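Long-range contacts in putative glycyl-glycine endopeptidase lytM (Ruminococcus gnavus, PDB 3NYY), which is probably a metalloendopeptidase of the M23 family, whose relatives cut peptide bonds in bacterial cell walls: residues 107-115 and 231-242; 170-178 and 213-223. All coordinates share one frame; numbering follows the deposited sequence.

Contact 1: residues 107-115 and 231-242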
loop_
_atom_site.group_PDB
_atom_site.type_symbol
_atom_site.label_atom_id
_atom_site.label_comp_id
_atom_site.label_asym_id
_atom_site.label_seq_id
_atom_site.Cartn_x
_atom_site.Cartn_y
_atom_site.Cartn_z
ATOM N N ILE A 107 -10.501 -3.668 2.265
ATOM C CA ILE A 107 -9.393 -2.796 2.625
ATOM C C ILE A 107 -8.160 -3.256 1.851
ATOM O O ILE A 107 -8.119 -4.365 1.299
ATOM C CB ILE A 107 -9.101 -2.769 4.158
ATOM C CG1 ILE A 107 -9.037 -4.172 4.782
ATOM C CG2 ILE A 107 -10.179 -1.946 4.900
ATOM C CD1 ILE A 107 -7.840 -5.025 4.386
ATOM N N SER A 108 -7.149 -2.408 1.824
ATOM C CA SER A 108 -5.904 -2.696 1.108
ATOM C C SER A 108 -4.771 -2.158 1.943
ATOM O O SER A 108 -4.943 -1.138 2.611
ATOM C CB SER A 108 -5.872 -1.983 -0.243
ATOM O OG SER A 108 -6.910 -2.403 -1.096
ATOM N N TYR A 109 -3.632 -2.857 1.924
ATOM C CA TYR A 109 -2.459 -2.432 2.666
ATOM C C TYR A 109 -1.225 -3.115 2.119
ATOM O O TYR A 109 -1.304 -4.232 1.570
ATOM C CB TYR A 109 -2.608 -2.698 4.160
ATOM C CG TYR A 109 -2.703 -4.156 4.573
ATOM C CD1 TYR A 109 -3.886 -4.847 4.463
ATOM C CD2 TYR A 109 -1.594 -4.812 5.118
ATOM C CE1 TYR A 109 -3.976 -6.203 4.871
ATOM C CE2 TYR A 109 -1.679 -6.138 5.509
ATOM C CZ TYR A 109 -2.857 -6.805 5.406
ATOM O OH TYR A 109 -2.879 -8.133 5.807
ATOM N N VAL A 110 -0.093 -2.435 2.286
ATOM C CA VAL A 110 1.208 -2.913 1.832
ATOM C C VAL A 110 2.226 -2.779 2.956
ATOM O O VAL A 110 1.978 -2.122 3.972
ATOM C CB VAL A 110 1.723 -2.146 0.588
ATOM C CG1 VAL A 110 0.813 -2.345 -0.631
ATOM C CG2 VAL A 110 1.922 -0.668 0.896
ATOM N N ASP A 111 3.337 -3.463 2.799
ATOM C CA ASP A 111 4.497 -3.330 3.693
ATOM C C ASP A 111 5.253 -2.074 3.305
ATOM O O ASP A 111 6.036 -2.072 2.350
ATOM C CB ASP A 111 5.403 -4.543 3.556
ATOM C CG ASP A 111 6.457 -4.634 4.664
ATOM O OD1 ASP A 111 6.671 -3.622 5.340
ATOM O OD2 ASP A 111 7.040 -5.739 4.833
ATOM N N SER A 112 5.056 -1.017 4.068
ATOM C CA SER A 112 5.694 0.278 3.767
ATOM C C SER A 112 6.930 0.555 4.606
ATOM O O SER A 112 7.488 1.656 4.545
ATOM C CB SER A 112 4.666 1.389 3.985
ATOM O OG SER A 112 4.167 1.350 5.315
ATOM N N TRP A 113 7.359 -0.425 5.399
ATOM C CA TRP A 113 8.395 -0.237 6.396
ATOM C C TRP A 113 9.683 0.341 5.809
ATOM O O TRP A 113 10.222 1.310 6.318
ATOM C CB TRP A 113 8.696 -1.565 7.119
ATOM C CG TRP A 113 9.578 -1.334 8.312
ATOM C CD1 TRP A 113 10.918 -1.547 8.412
ATOM C CD2 TRP A 113 9.152 -0.773 9.536
ATOM N NE1 TRP A 113 11.350 -1.174 9.679
ATOM C CE2 TRP A 113 10.274 -0.715 10.386
ATOM C CE3 TRP A 113 7.906 -0.359 10.033
ATOM C CZ2 TRP A 113 10.198 -0.188 11.669
ATOM C CZ3 TRP A 113 7.826 0.136 11.319
ATOM C CH2 TRP A 113 8.971 0.235 12.111
HETATM N N MSE A 114 10.162 -0.236 4.725
HETATM C CA MSE A 114 11.432 0.208 4.161
HETATM C C MSE A 114 11.327 1.544 3.453
HETATM O O MSE A 114 12.324 2.277 3.384
HETATM C CB MSE A 114 12.018 -0.859 3.257
HETATM C CG MSE A 114 12.279 -2.108 4.020
HETATM SE SE MSE A 114 13.723 -3.124 3.275
HETATM C CE MSE A 114 12.884 -4.308 2.153
ATOM N N PHE A 115 10.137 1.873 2.973
ATOM C CA PHE A 115 9.871 3.152 2.343
ATOM C C PHE A 115 9.875 4.222 3.476
ATOM O O PHE A 115 10.531 5.255 3.365
ATOM C CB PHE A 115 8.547 3.070 1.544
ATOM C CG PHE A 115 8.565 2.007 0.434
ATOM C CD1 PHE A 115 8.449 0.637 0.734
ATOM C CD2 PHE A 115 8.739 2.371 -0.900
ATOM C CE1 PHE A 115 8.507 -0.349 -0.281
ATOM C CE2 PHE A 115 8.777 1.396 -1.921
ATOM C CZ PHE A 115 8.676 0.041 -1.613
ATOM N N SER A 231 9.023 1.639 17.462
ATOM C CA SER A 231 8.107 1.049 16.503
ATOM C C SER A 231 8.731 -0.168 15.791
ATOM O O SER A 231 9.931 -0.201 15.482
ATOM C CB SER A 231 7.688 2.100 15.469
ATOM O OG SER A 231 8.827 2.592 14.740
ATOM N N VAL A 232 7.877 -1.155 15.533
ATOM C CA VAL A 232 8.230 -2.352 14.745
ATOM C C VAL A 232 7.201 -2.543 13.653
ATOM O O VAL A 232 6.069 -2.067 13.775
ATOM C CB VAL A 232 8.333 -3.626 15.647
ATOM C CG1 VAL A 232 9.320 -3.379 16.776
ATOM C CG2 VAL A 232 6.974 -4.029 16.180
ATOM N N ASN A 233 7.584 -3.240 12.597
ATOM C CA ASN A 233 6.716 -3.415 11.436
ATOM C C ASN A 233 5.497 -4.271 11.750
ATOM O O ASN A 233 5.654 -5.475 12.016
ATOM C CB ASN A 233 7.529 -4.035 10.300
ATOM C CG ASN A 233 6.830 -4.000 8.959
ATOM O OD1 ASN A 233 5.745 -3.389 8.805
ATOM N ND2 ASN A 233 7.501 -4.604 7.923
ATOM N N PRO A 234 4.266 -3.699 11.627
ATOM C CA PRO A 234 3.106 -4.550 11.872
ATOM C C PRO A 234 2.694 -5.394 10.677
ATOM O O PRO A 234 1.816 -6.232 10.813
ATOM C CB PRO A 234 1.978 -3.531 12.132
ATOM C CG PRO A 234 2.663 -2.250 12.418
ATOM C CD PRO A 234 3.888 -2.274 11.551
ATOM N N TYR A 235 3.281 -5.168 9.508
ATOM C CA TYR A 235 2.773 -5.810 8.321
ATOM C C TYR A 235 2.717 -7.349 8.426
ATOM O O TYR A 235 1.668 -7.951 8.160
ATOM C CB TYR A 235 3.556 -5.355 7.066
ATOM C CG TYR A 235 3.125 -6.058 5.803
ATOM C CD1 TYR A 235 2.026 -5.574 5.097
ATOM C CD2 TYR A 235 3.772 -7.214 5.330
ATOM C CE1 TYR A 235 1.588 -6.182 3.941
ATOM C CE2 TYR A 235 3.297 -7.829 4.129
ATOM C CZ TYR A 235 2.191 -7.297 3.486
ATOM O OH TYR A 235 1.653 -7.847 2.299
ATOM N N PRO A 236 3.823 -8.005 8.843
ATOM C CA PRO A 236 3.730 -9.482 8.852
ATOM C C PRO A 236 2.706 -10.076 9.830
ATOM O O PRO A 236 1.991 -11.048 9.471
ATOM C CB PRO A 236 5.189 -9.917 9.134
ATOM C CG PRO A 236 6.020 -8.727 8.580
ATOM C CD PRO A 236 5.208 -7.538 9.010
ATOM N N VAL A 237 2.579 -9.485 11.015
ATOM C CA VAL A 237 1.535 -9.941 11.966
ATOM C C VAL A 237 0.126 -9.638 11.445
ATOM O O VAL A 237 -0.785 -10.428 11.603
ATOM C CB VAL A 237 1.804 -9.483 13.385
ATOM C CG1 VAL A 237 1.502 -7.993 13.611
ATOM C CG2 VAL A 237 1.006 -10.350 14.446
ATOM N N LEU A 238 -0.025 -8.544 10.683
ATOM C CA LEU A 238 -1.311 -8.259 10.058
ATOM C C LEU A 238 -1.632 -9.315 9.027
ATOM O O LEU A 238 -2.774 -9.766 8.969
ATOM C CB LEU A 238 -1.350 -6.876 9.411
ATOM C CG LEU A 238 -1.512 -5.711 10.367
ATOM C CD1 LEU A 238 -1.162 -4.372 9.725
ATOM C CD2 LEU A 238 -2.988 -5.652 10.975
ATOM N N ARG A 239 -0.637 -9.702 8.203
ATOM C CA ARG A 239 -0.841 -10.763 7.208
ATOM C C ARG A 239 -1.218 -12.061 7.862
ATOM O O ARG A 239 -2.086 -12.787 7.377
ATOM C CB ARG A 239 0.405 -10.973 6.352
ATOM C CG ARG A 239 0.700 -9.829 5.425
ATOM C CD ARG A 239 -0.363 -9.614 4.390
ATOM N NE ARG A 239 -0.791 -10.820 3.687
ATOM C CZ ARG A 239 -0.268 -11.284 2.560
ATOM N NH1 ARG A 239 0.768 -10.676 1.967
ATOM N NH2 ARG A 239 -0.810 -12.367 2.000
ATOM N N TYR A 240 -0.591 -12.343 9.006
ATOM C CA TYR A 240 -0.892 -13.545 9.796
ATOM C C TYR A 240 -2.327 -13.551 10.320
ATOM O O TYR A 240 -2.976 -14.610 10.335
ATOM C CB TYR A 240 0.137 -13.667 10.931
ATOM C CG TYR A 240 -0.254 -14.418 12.172
ATOM C CD1 TYR A 240 -0.029 -15.783 12.274
ATOM C CD2 TYR A 240 -0.784 -13.751 13.257
ATOM C CE1 TYR A 240 -0.355 -16.462 13.437
ATOM C CE2 TYR A 240 -1.142 -14.404 14.411
ATOM C CZ TYR A 240 -0.912 -15.773 14.492
ATOM O OH TYR A 240 -1.256 -16.427 15.649
ATOM N N ALA A 241 -2.835 -12.379 10.674
ATOM C CA ALA A 241 -4.190 -12.223 11.162
ATOM C C ALA A 241 -5.236 -11.931 10.080
ATOM O O ALA A 241 -6.399 -11.773 10.411
ATOM C CB ALA A 241 -4.212 -11.075 12.175
ATOM N N GLU A 242 -4.814 -11.922 8.808
ATOM C CA GLU A 242 -5.664 -11.505 7.679
ATOM C C GLU A 242 -6.991 -12.247 7.610
ATOM O O GLU A 242 -8.029 -11.639 7.367
ATOM C CB GLU A 242 -4.899 -11.690 6.341
ATOM C CG GLU A 242 -4.636 -13.132 5.906
ATOM C CD GLU A 242 -3.480 -13.265 4.910
ATOM O OE1 GLU A 242 -3.095 -12.238 4.288
ATOM O OE2 GLU A 242 -2.958 -14.406 4.778
HETATM O O HOH W 1 -0.603 -6.720 1.347
HETATM O O HOH W 2 4.282 -1.650 7.113
#
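Asp111, its CG opposite the backbone N (chi1 -167°), turns its carboxylate toward Asn233. Asn233 ND2 gives Asp111 OD1 a hydrogen bond of 2.9 Å, meeting it on the syn side but 28° out of the carboxylate plane. Trp113 N approaches the same oxygen from the opposite face, on the anti side, and closes an Asx turn, so two donors grip OD1 and hold the carboxylate in place. The Asn233 amide is fixed at its other end too: Asn233 OD1 accepts a capping bond from Tyr235 N, 3.1 Å away and well above the carbonyl plane, and a water linked to Ser112 N. Asn233 ND2 also reaches Arg20 O.

Asp111 CB sits 3.6 Å from the centroid of the Tyr235 ring, a CH-pi contact over one face, while Arg239 CG covers the opposite face. Tyr109 meets this ring obliquely, planes 61° apart, with CE2 3.6 Å from Tyr235 CE1; its OH lies 3.2 Å from Arg239 CD. A water joins Tyr109 O to Tyr235 OH. Asn233 CB covers one face of the Trp113 indole, and Ser231 O lies at the indole's edge, 3.5 Å from CH2.

The contact packs helix 235-240 and the end of strand 228-232 against the connection between strand 107-108 and helix 113-117. Leu238 rests on Thr128 of strand 128-132, and Arg19 and Arg20 of helix 16-20 pack against Trp113.

Contact 2: residues 170-178 and 213-223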
loop_
_atom_site.group_PDB
_atom_site.type_symbol
_atom_site.label_atom_id
_atom_site.label_comp_id
_atom_site.label_asym_id
_atom_site.label_seq_id
_atom_site.Cartn_x
_atom_site.Cartn_y
_atom_site.Cartn_z
ATOM N N GLY A 170 2.974 -7.259 26.550
ATOM C CA GLY A 170 3.708 -6.015 26.753
ATOM C C GLY A 170 3.801 -5.038 25.594
ATOM O O GLY A 170 4.329 -3.937 25.750
ATOM N N ALA A 171 3.323 -5.429 24.440
ATOM C CA ALA A 171 3.351 -4.504 23.319
ATOM C C ALA A 171 2.246 -3.459 23.412
ATOM O O ALA A 171 1.211 -3.668 24.030
ATOM C CB ALA A 171 3.246 -5.250 21.973
ATOM N N TYR A 172 2.518 -2.308 22.804
ATOM C CA TYR A 172 1.559 -1.208 22.716
ATOM C C TYR A 172 1.053 -1.185 21.272
ATOM O O TYR A 172 1.830 -0.986 20.338
ATOM C CB TYR A 172 2.269 0.088 23.058
ATOM C CG TYR A 172 1.409 1.325 22.990
ATOM C CD1 TYR A 172 1.332 2.036 21.833
ATOM C CD2 TYR A 172 0.805 1.854 24.110
ATOM C CE1 TYR A 172 0.570 3.198 21.737
ATOM C CE2 TYR A 172 0.056 3.033 24.022
ATOM C CZ TYR A 172 -0.029 3.700 22.843
ATOM O OH TYR A 172 -0.749 4.886 22.728
ATOM N N PHE A 173 -0.256 -1.381 21.107
ATOM C CA PHE A 173 -0.909 -1.324 19.804
ATOM C C PHE A 173 -1.547 0.039 19.633
ATOM O O PHE A 173 -2.359 0.457 20.454
ATOM C CB PHE A 173 -1.944 -2.455 19.712
ATOM C CG PHE A 173 -1.317 -3.805 19.513
ATOM C CD1 PHE A 173 -0.668 -4.482 20.538
ATOM C CD2 PHE A 173 -1.347 -4.381 18.252
ATOM C CE1 PHE A 173 -0.038 -5.719 20.277
ATOM C CE2 PHE A 173 -0.769 -5.589 17.996
ATOM C CZ PHE A 173 -0.095 -6.269 19.007
ATOM N N TYR A 174 -1.181 0.724 18.546
ATOM C CA TYR A 174 -1.528 2.099 18.299
ATOM C C TYR A 174 -2.456 2.204 17.129
ATOM O O TYR A 174 -2.109 1.717 16.068
ATOM C CB TYR A 174 -0.212 2.850 18.019
ATOM C CG TYR A 174 -0.306 4.309 17.623
ATOM C CD1 TYR A 174 -0.748 5.271 18.526
ATOM C CD2 TYR A 174 0.076 4.738 16.362
ATOM C CE1 TYR A 174 -0.791 6.611 18.140
ATOM C CE2 TYR A 174 0.047 6.065 16.013
ATOM C CZ TYR A 174 -0.382 7.001 16.908
ATOM O OH TYR A 174 -0.444 8.350 16.556
ATOM N N TYR A 175 -3.623 2.829 17.333
ATOM C CA TYR A 175 -4.673 2.924 16.305
ATOM C C TYR A 175 -4.950 4.400 16.103
ATOM O O TYR A 175 -5.393 5.089 17.031
ATOM C CB TYR A 175 -5.944 2.211 16.745
ATOM C CG TYR A 175 -5.768 0.749 17.107
ATOM C CD1 TYR A 175 -5.267 0.381 18.362
ATOM C CD2 TYR A 175 -6.193 -0.260 16.245
ATOM C CE1 TYR A 175 -5.115 -0.954 18.735
ATOM C CE2 TYR A 175 -6.060 -1.587 16.601
ATOM C CZ TYR A 175 -5.506 -1.949 17.840
ATOM O OH TYR A 175 -5.343 -3.315 18.132
ATOM N N ALA A 176 -4.715 4.902 14.893
ATOM C CA ALA A 176 -4.756 6.340 14.611
ATOM C C ALA A 176 -5.644 6.740 13.418
ATOM O O ALA A 176 -6.067 5.909 12.597
ATOM C CB ALA A 176 -3.322 6.888 14.415
ATOM N N HIS A 177 -5.983 8.035 13.426
ATOM C CA HIS A 177 -6.818 8.736 12.426
ATOM C C HIS A 177 -8.293 8.384 12.492
ATOM O O HIS A 177 -9.024 8.638 11.511
ATOM C CB HIS A 177 -6.264 8.561 11.008
ATOM C CG HIS A 177 -4.817 8.893 10.903
ATOM N ND1 HIS A 177 -4.326 10.140 11.221
ATOM C CD2 HIS A 177 -3.738 8.128 10.611
ATOM C CE1 HIS A 177 -3.005 10.135 11.106
ATOM N NE2 HIS A 177 -2.623 8.926 10.746
ATOM N N LEU A 178 -8.736 7.864 13.649
ATOM C CA LEU A 178 -10.124 7.467 13.857
ATOM C C LEU A 178 -11.086 8.675 13.684
ATOM O O LEU A 178 -10.751 9.830 14.036
ATOM C CB LEU A 178 -10.344 6.861 15.258
ATOM C CG LEU A 178 -9.495 5.629 15.606
ATOM C CD1 LEU A 178 -9.703 5.280 17.124
ATOM C CD2 LEU A 178 -9.890 4.453 14.722
ATOM N N PHE A 213 -6.750 13.940 4.388
ATOM C CA PHE A 213 -6.128 12.813 3.692
ATOM C C PHE A 213 -7.132 11.688 3.596
ATOM O O PHE A 213 -8.197 11.822 4.148
ATOM C CB PHE A 213 -4.862 12.391 4.420
ATOM C CG PHE A 213 -5.031 12.248 5.893
ATOM C CD1 PHE A 213 -5.630 11.126 6.416
ATOM C CD2 PHE A 213 -4.553 13.233 6.760
ATOM C CE1 PHE A 213 -5.784 10.985 7.782
ATOM C CE2 PHE A 213 -4.676 13.105 8.118
ATOM C CZ PHE A 213 -5.294 11.979 8.629
ATOM N N PRO A 214 -6.844 10.635 2.795
ATOM C CA PRO A 214 -7.785 9.529 2.635
ATOM C C PRO A 214 -8.098 8.788 3.927
ATOM O O PRO A 214 -7.291 8.758 4.866
ATOM C CB PRO A 214 -7.045 8.550 1.714
ATOM C CG PRO A 214 -6.041 9.392 0.999
ATOM C CD PRO A 214 -5.606 10.398 2.018
ATOM N N VAL A 215 -9.265 8.184 3.937
ATOM C CA VAL A 215 -9.695 7.400 5.090
ATOM C C VAL A 215 -8.857 6.121 5.155
ATOM O O VAL A 215 -8.731 5.373 4.180
ATOM C CB VAL A 215 -11.194 7.091 5.018
ATOM C CG1 VAL A 215 -11.626 6.061 6.067
ATOM C CG2 VAL A 215 -12.010 8.402 5.197
ATOM N N HIS A 216 -8.254 5.899 6.322
ATOM C CA HIS A 216 -7.447 4.744 6.585
ATOM C C HIS A 216 -7.226 4.602 8.067
ATOM O O HIS A 216 -7.342 5.576 8.843
ATOM C CB HIS A 216 -6.076 4.868 5.891
ATOM C CG HIS A 216 -5.148 5.875 6.486
ATOM N ND1 HIS A 216 -5.340 7.243 6.417
ATOM C CD2 HIS A 216 -3.980 5.690 7.154
ATOM C CE1 HIS A 216 -4.345 7.847 7.060
ATOM N NE2 HIS A 216 -3.493 6.930 7.491
ATOM N N LEU A 217 -6.919 3.368 8.458
ATOM C CA LEU A 217 -6.436 3.116 9.825
ATOM C C LEU A 217 -4.923 3.066 9.787
ATOM O O LEU A 217 -4.345 2.265 9.044
ATOM C CB LEU A 217 -6.886 1.751 10.348
ATOM C CG LEU A 217 -6.287 1.349 11.692
ATOM C CD1 LEU A 217 -6.672 2.318 12.899
ATOM C CD2 LEU A 217 -6.685 -0.120 12.026
ATOM N N HIS A 218 -4.256 3.922 10.563
ATOM C CA HIS A 218 -2.823 3.732 10.764
ATOM C C HIS A 218 -2.647 2.849 11.997
ATOM O O HIS A 218 -3.126 3.206 13.092
ATOM C CB HIS A 218 -2.070 5.057 10.929
ATOM C CG HIS A 218 -0.648 4.861 11.315
ATOM N ND1 HIS A 218 0.342 4.661 10.374
ATOM C CD2 HIS A 218 -0.057 4.751 12.532
ATOM C CE1 HIS A 218 1.495 4.451 11.007
ATOM N NE2 HIS A 218 1.290 4.532 12.314
ATOM N N LEU A 219 -1.945 1.729 11.818
ATOM C CA LEU A 219 -1.635 0.785 12.919
ATOM C C LEU A 219 -0.151 0.840 13.189
ATOM O O LEU A 219 0.676 0.707 12.274
ATOM C CB LEU A 219 -2.050 -0.634 12.570
ATOM C CG LEU A 219 -1.637 -1.644 13.684
ATOM C CD1 LEU A 219 -2.722 -1.436 14.852
ATOM C CD2 LEU A 219 -1.514 -3.046 13.156
ATOM N N GLY A 220 0.193 1.020 14.462
ATOM C CA GLY A 220 1.558 0.916 14.924
ATOM C C GLY A 220 1.655 -0.103 16.039
ATOM O O GLY A 220 0.700 -0.367 16.741
ATOM N N ILE A 221 2.821 -0.717 16.150
ATOM C CA ILE A 221 3.133 -1.611 17.300
ATOM C C ILE A 221 4.445 -1.117 17.859
ATOM O O ILE A 221 5.444 -1.009 17.114
ATOM C CB ILE A 221 3.255 -3.075 16.868
ATOM C CG1 ILE A 221 1.963 -3.543 16.233
ATOM C CG2 ILE A 221 3.587 -3.986 18.111
ATOM C CD1 ILE A 221 1.955 -4.953 15.609
ATOM N N TYR A 222 4.455 -0.927 19.172
ATOM C CA TYR A 222 5.631 -0.392 19.851
ATOM C C TYR A 222 6.054 -1.279 21.013
ATOM O O TYR A 222 5.217 -1.722 21.831
ATOM C CB TYR A 222 5.375 1.025 20.415
ATOM C CG TYR A 222 5.129 2.074 19.364
ATOM C CD1 TYR A 222 3.904 2.146 18.711
ATOM C CD2 TYR A 222 6.125 2.970 18.993
ATOM C CE1 TYR A 222 3.664 3.114 17.749
ATOM C CE2 TYR A 222 5.890 3.945 18.017
ATOM C CZ TYR A 222 4.658 4.007 17.412
ATOM O OH TYR A 222 4.446 4.979 16.415
ATOM N N LEU A 223 7.364 -1.490 21.111
ATOM C CA LEU A 223 7.971 -2.174 22.253
ATOM C C LEU A 223 8.924 -1.234 22.936
ATOM O O LEU A 223 9.617 -0.475 22.296
ATOM C CB LEU A 223 8.757 -3.385 21.765
ATOM C CG LEU A 223 7.939 -4.538 21.139
ATOM C CD1 LEU A 223 8.919 -5.670 20.680
ATOM C CD2 LEU A 223 6.906 -5.011 22.069
HETATM O O HOH W 3 -8.689 5.437 11.261
HETATM O O HOH W 4 -0.966 7.568 8.320
#
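The His177 ring meets three side chains of 213-223. Phe213 turns its edge to the imidazole face, planes 77° apart, with CZ 3.3 Å from His177 ND1. His216 comes obliquely, its NE2 3.4 Å from His177 CD2, and a water at 2.7 Å from His216 NE2 is also held, weakly, by His177 NE2. His218 CB lies near the ring plane, at the edge. Bonds from ND1 fix the rotation of both imidazoles: His177 ND1 to Ser202 O and His216 ND1 to Pro214 O.

The His218 ring, with CG anti to the backbone N (chi1 172°), meets Tyr174 rim to rim, CD2 3.7 Å from Tyr174 CE2. Tyr222 lies beside Tyr174 and points the same way, its edge toward the Tyr174 face in an offset edge-to-face pair. On the other side of the sheet Leu219 CD1 covers a face of the Tyr175 ring, and Ile221 CD1 touches Phe173 CE2 at 3.7 Å.

The strands pair antiparallel, Tyr172-Tyr222, Tyr174-Gly220 and Ala176-His218 being hydrogen-bonded pairs. His216, Leu217 and His218 spell the HxH motif of M23 peptidases. The second histidine is a zinc ligand in relatives and His218 probably its counterpart; here His218 ND1 is hydrogen-bonded to Asp129 of the HxxxD motif.

Contacts 1 and 2 meet in the same antiparallel sheet, their centres about 11 Å apart, and along the chain 170-178 and 213-223 nest inside the loop closed by contact 1. Strands 216-225 and 228-232 are consecutive neighbours: Val232 N lies 2.9 Å from Ile221 O, a probable hydrogen bond. Beyond it, Val237 CG1 packs on Ile221 CD1 at 3.7 Å, so helix 235-240 backs the side of the sheet away from the histidines of contact 2. The dimer brings both contacts together again, since Phe115 of contact 1 stacks edge-to-face on His216 of the second subunit. The Tyr222 side chain, on the same face as His218, comes within about 3 Å (nearest atoms) of a nonaethylene glycol, probably from the crystallisation liquor.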